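Local coordinates for protein octaprenyl-diphosphate synthase (Roseobacter denitrificans, PDB 4JXN) that probably makes all-trans-octaprenyl diphosphate, the precursor of quinone side chains, by adding five isopentenyl units to farnesyl diphosphate with magnesium as cofactor, at residues S138-I144 and E190-I195; S149-A153 and G179-L184. All blocks are in the same frame, centred on the assembly; numbering follows the deposited sequence.

Contact 1. Residues S138-I144 and E190-I195; sequences SLRVLDI and EVGGVI
I144 and V194 lie alongside each other, pointing opposite ways, where the start of helix 139-162 packs against the end of helix 170-196, the two segments running antiparallel at 171° with axes 9.5 Å apart. In I144, CG1 stands anti to the carbonyl carbon (chi1 -71°) and carries CD1 to 3.7 Å from V194 CG2; this leaves the other branch, CG2, anti to the backbone N, where it rests 3.6 Å from V191 CG1. Across the same side chain lies E190, extended beyond CG, with OE1 3.2 Å from I144 CG2. Without the two branches beyond CB, as with an alanine here, V191 and V194 would probably face a gap and E190 would lose the surface it lies across. One turn earlier V141 meets V194 at a slant, CG1 to CG1 at 3.5 Å, and its CB touches V191 CG1. In the conformer described here, R140 bends beyond CG and places its guanidinium against V194, while NH2 keeps a long, weak ion pair with D200. S138 caps the helix through a weak bond from V141 N to its OG. L79 of helix 75-94 touches both V141 and V191. The join is therefore apolar at its centre: E190 sets a carboxylate oxygen against the carbons of I144, and E190 OE2 stays 6.5 Å from R140 NE, too far for the opposite charges to pair directly.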
loop_
_atom_site.group_PDB
_atom_site.type_symbol
_atom_site.label_atom_id
_atom_site.label_comp_id
_atom_site.label_asym_id
_atom_site.label_seq_id
_atom_site.Cartn_x
_atom_site.Cartn_y
_atom_site.Cartn_z
ATOM N N SER A 138 -9.162 6.688 -16.753
ATOM C CA SER A 138 -8.861 8.114 -16.577
ATOM C C SER A 138 -7.555 8.337 -15.834
ATOM O O SER A 138 -7.414 8.011 -14.642
ATOM C CB SER A 138 -10.010 8.836 -15.858
ATOM O OG SER A 138 -9.648 10.180 -15.555
ATOM N N LEU A 139 -6.596 8.912 -16.547
ATOM C CA LEU A 139 -5.294 9.157 -15.967
ATOM C C LEU A 139 -5.394 10.292 -14.954
ATOM O O LEU A 139 -4.762 10.242 -13.889
ATOM C CB LEU A 139 -4.277 9.442 -17.061
ATOM C CG LEU A 139 -4.004 8.209 -17.927
ATOM C CD1 LEU A 139 -3.537 8.605 -19.325
ATOM C CD2 LEU A 139 -2.989 7.302 -17.246
ATOM N N ARG A 140 -6.218 11.286 -15.287
ATOM C CA ARG A 140 -6.465 12.416 -14.398
ATOM C C ARG A 140 -6.892 11.988 -12.988
ATOM O O ARG A 140 -6.339 12.489 -12.005
ATOM C CB ARG A 140 -7.521 13.345 -14.990
ATOM C CG ARG A 140 -7.696 14.643 -14.216
ATOM C CD ARG A 140 -7.241 15.871 -14.983
ATOM N NE ARG A 140 -8.040 17.024 -14.581
ATOM C CZ ARG A 140 -9.279 17.243 -15.009
ATOM N NH1 ARG A 140 -9.835 16.403 -15.863
ATOM N NH2 ARG A 140 -9.953 18.303 -14.596
ATOM N N VAL A 141 -7.870 11.077 -12.877
ATOM C CA VAL A 141 -8.341 10.643 -11.534
ATOM C C VAL A 141 -7.270 9.820 -10.823
ATOM O O VAL A 141 -7.204 9.789 -9.586
ATOM C CB VAL A 141 -9.678 9.829 -11.517
ATOM C CG1 VAL A 141 -10.759 10.497 -12.358
ATOM C CG2 VAL A 141 -9.482 8.377 -11.917
ATOM N N LEU A 142 -6.464 9.125 -11.620
ATOM C CA LEU A 142 -5.369 8.307 -11.111
ATOM C C LEU A 142 -4.325 9.217 -10.528
ATOM O O LEU A 142 -3.810 8.967 -9.433
ATOM C CB LEU A 142 -4.758 7.454 -12.232
ATOM C CG LEU A 142 -5.565 6.188 -12.538
ATOM C CD1 LEU A 142 -5.364 5.684 -13.963
ATOM C CD2 LEU A 142 -5.207 5.109 -11.522
ATOM N N ASP A 143 -4.017 10.287 -11.255
ATOM C CA ASP A 143 -3.124 11.294 -10.728
ATOM C C ASP A 143 -3.667 11.816 -9.411
ATOM O O ASP A 143 -2.938 11.897 -8.432
ATOM C CB ASP A 143 -2.941 12.457 -11.694
ATOM C CG ASP A 143 -1.657 13.242 -11.433
ATOM O OD1 ASP A 143 -0.568 12.627 -11.377
ATOM O OD2 ASP A 143 -1.734 14.479 -11.296
ATOM N N ILE A 144 -4.948 12.160 -9.400
ATOM C CA ILE A 144 -5.575 12.761 -8.224
ATOM C C ILE A 144 -5.464 11.818 -7.027
ATOM O O ILE A 144 -5.000 12.217 -5.970
ATOM C CB ILE A 144 -7.032 13.160 -8.531
ATOM C CG1 ILE A 144 -7.027 14.369 -9.488
ATOM C CG2 ILE A 144 -7.793 13.489 -7.253
ATOM C CD1 ILE A 144 -8.365 14.689 -10.109
ATOM N N GLU A 190 -13.380 15.521 -5.741
ATOM C CA GLU A 190 -12.713 15.924 -6.962
ATOM C C GLU A 190 -12.785 14.860 -8.056
ATOM O O GLU A 190 -13.121 15.187 -9.190
ATOM C CB GLU A 190 -11.259 16.319 -6.685
ATOM C CG GLU A 190 -10.637 17.190 -7.764
ATOM C CD GLU A 190 -9.135 17.382 -7.605
ATOM O OE1 GLU A 190 -8.486 16.599 -6.882
ATOM O OE2 GLU A 190 -8.602 18.327 -8.225
ATOM N N VAL A 191 -12.487 13.599 -7.744
ATOM C CA VAL A 191 -12.596 12.556 -8.783
ATOM C C VAL A 191 -14.022 12.365 -9.292
ATOM O O VAL A 191 -14.222 12.007 -10.456
ATOM C CB VAL A 191 -12.029 11.182 -8.365
ATOM C CG1 VAL A 191 -10.528 11.283 -8.121
ATOM C CG2 VAL A 191 -12.785 10.593 -7.178
ATOM N N GLY A 192 -15.009 12.595 -8.431
ATOM C CA GLY A 192 -16.403 12.528 -8.852
ATOM C C GLY A 192 -16.720 13.564 -9.917
ATOM O O GLY A 192 -17.517 13.327 -10.822
ATOM N N GLY A 193 -16.100 14.728 -9.818
ATOM C CA GLY A 193 -16.333 15.784 -10.801
ATOM C C GLY A 193 -15.560 15.512 -12.075
ATOM O O GLY A 193 -16.035 15.788 -13.176
ATOM N N VAL A 194 -14.355 14.978 -11.924
ATOM C CA VAL A 194 -13.472 14.742 -13.062
ATOM C C VAL A 194 -14.024 13.648 -13.951
ATOM O O VAL A 194 -14.033 13.782 -15.173
ATOM C CB VAL A 194 -12.052 14.379 -12.600
ATOM C CG1 VAL A 194 -11.244 13.734 -13.725
ATOM C CG2 VAL A 194 -11.353 15.620 -12.071
ATOM N N ILE A 195 -14.495 12.571 -13.337
ATOM C CA ILE A 195 -15.038 11.463 -14.103
ATOM C C ILE A 195 -16.301 11.921 -14.835
ATOM O O ILE A 195 -16.591 11.457 -15.941
ATOM C CB ILE A 195 -15.292 10.220 -13.220
ATOM C CG1 ILE A 195 -15.380 8.951 -14.078
ATOM C CG2 ILE A 195 -16.545 10.392 -12.374
ATOM C CD1 ILE A 195 -14.074 8.557 -14.738
#

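Contact 2. Residues S149-A153 and G179-L184; sequences SATIA and GKTAAL
Close antiparallel helix packing, with backbone meeting backbone at a glycine, joins helices 139-162 and 170-196 inside the all-helical isoprenoid synthase fold of this FPP/GGPP synthase family member. The axes of the two short segments approach to 7.9 Å at 162°, and G179 makes that possible: a CB on this residue would press tightly on the carbonyl oxygen of T151, whereas its bare CA lies 3.6 Å from T151 O. Helix 170-196 widens into a pi-type turn at 179-182. A183 supplies the next small surface, its CB 4.0 Å from T151 CG2. T151 OG1 stands beside the backbone N (chi1 -53°), bonded to N147 O one turn back in its own helix, which turns CG2 toward A183. Next along the helix, I152 spans more of the partner: CG1 lies 4.2 Å from A183 CB, and CD1 extends to L184 CB. T90 of helix 75-94 also touches I152, and L184 leans on I86 and H87 of that helix. An unidentified bound molecule lies about 4 Å from the I152 side chain; it may mark a pocket, though it probably came from the crystallisation liquor. Two carbons of I152 converge on one backbone oxygen: CG1 lies 3.4 Å from G179 O, and I152 CA directs its hydrogen to the same G179 O in a CA-H...O contact of 3.4 Å, with 155° at the hydrogen.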
loop_
_atom_site.group_PDB
_atom_site.type_symbol
_atom_site.label_atom_id
_atom_site.label_comp_id
_atom_site.label_asym_id
_atom_site.label_seq_id
_atom_site.Cartn_x
_atom_site.Cartn_y
_atom_site.Cartn_z
ATOM N N SER A 149 -2.949 9.721 -2.076
ATOM C CA SER A 149 -2.337 8.610 -1.353
ATOM C C SER A 149 -0.975 9.020 -0.838
ATOM O O SER A 149 -0.553 8.596 0.234
ATOM C CB SER A 149 -2.151 7.419 -2.282
ATOM O OG SER A 149 -1.106 7.688 -3.208
ATOM N N ALA A 150 -0.279 9.838 -1.624
ATOM C CA ALA A 150 1.002 10.383 -1.193
ATOM C C ALA A 150 0.788 11.265 0.030
ATOM O O ALA A 150 1.430 11.057 1.056
ATOM C CB ALA A 150 1.686 11.155 -2.317
ATOM N N THR A 151 -0.134 12.220 -0.069
ATOM C CA THR A 151 -0.443 13.111 1.051
ATOM C C THR A 151 -0.840 12.313 2.299
ATOM O O THR A 151 -0.331 12.561 3.400
ATOM C CB THR A 151 -1.528 14.136 0.672
ATOM O OG1 THR A 151 -1.136 14.813 -0.531
ATOM C CG2 THR A 151 -1.713 15.177 1.777
ATOM N N ILE A 152 -1.708 11.325 2.125
ATOM C CA ILE A 152 -2.194 10.558 3.270
ATOM C C ILE A 152 -1.037 9.899 4.005
ATOM O O ILE A 152 -0.848 10.111 5.214
ATOM C CB ILE A 152 -3.221 9.491 2.850
ATOM C CG1 ILE A 152 -4.502 10.170 2.354
ATOM C CG2 ILE A 152 -3.541 8.551 4.012
ATOM C CD1 ILE A 152 -5.271 9.347 1.346
ATOM N N ALA A 153 -0.261 9.111 3.266
ATOM C CA ALA A 153 0.878 8.392 3.839
ATOM C C ALA A 153 1.912 9.350 4.448
ATOM O O ALA A 153 2.535 9.037 5.457
ATOM C CB ALA A 153 1.522 7.504 2.787
ATOM N N GLY A 179 -3.516 15.373 5.532
ATOM C CA GLY A 179 -3.022 14.036 5.251
ATOM C C GLY A 179 -3.940 12.965 5.799
ATOM O O GLY A 179 -4.555 12.207 5.047
ATOM N N LYS A 180 -4.056 12.920 7.117
ATOM C CA LYS A 180 -4.801 11.856 7.769
ATOM C C LYS A 180 -6.283 11.857 7.381
ATOM O O LYS A 180 -6.891 10.786 7.303
ATOM C CB LYS A 180 -4.638 11.937 9.297
ATOM C CG LYS A 180 -5.524 12.966 9.985
ATOM C CD LYS A 180 -5.076 13.290 11.404
ATOM C CE LYS A 180 -5.075 12.074 12.326
ATOM N NZ LYS A 180 -6.335 11.278 12.279
ATOM N N THR A 181 -6.860 13.038 7.129
ATOM C CA THR A 181 -8.311 13.135 6.910
ATOM C C THR A 181 -8.750 13.815 5.611
ATOM O O THR A 181 -9.468 13.208 4.816
ATOM C CB THR A 181 -9.010 13.854 8.084
ATOM O OG1 THR A 181 -8.620 13.250 9.320
ATOM C CG2 THR A 181 -10.530 13.760 7.959
ATOM N N ALA A 182 -8.359 15.071 5.404
ATOM C CA ALA A 182 -9.038 15.887 4.387
ATOM C C ALA A 182 -8.694 15.477 2.953
ATOM O O ALA A 182 -9.538 15.566 2.063
ATOM C CB ALA A 182 -8.767 17.370 4.604
ATOM N N ALA A 183 -7.465 15.023 2.739
ATOM C CA ALA A 183 -6.988 14.675 1.402
ATOM C C ALA A 183 -7.909 13.688 0.700
ATOM O O ALA A 183 -8.204 13.858 -0.499
ATOM C CB ALA A 183 -5.570 14.129 1.456
ATOM N N LEU A 184 -8.376 12.673 1.429
ATOM C CA LEU A 184 -9.307 11.691 0.842
ATOM C C LEU A 184 -10.687 12.288 0.559
ATOM O O LEU A 184 -11.298 11.979 -0.461
ATOM C CB LEU A 184 -9.450 10.453 1.738
ATOM C CG LEU A 184 -10.105 9.219 1.092
ATOM C CD1 LEU A 184 -9.397 8.833 -0.201
ATOM C CD2 LEU A 184 -10.093 8.047 2.062
#

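Overall arrangement
Followed from the N terminus, the chain enters contact 1 at the start of helix 139-162, reaches contact 2 farther along that helix, turns back, and descends helix 170-196 through the second half of contact 2 to the second half of contact 1. The loop closed by 149-153 and 179-184 is therefore nested within the one closed by 138-144 and 190-195, as in any helical hairpin. Their centres lie 16 Å apart, and contact 2 is the more deeply buried. Helix 75-94 touches both contacts, as does helix 200-224, while residues of helix 139-162 in each also pack against the second subunit, linking the hairpin to the dimer.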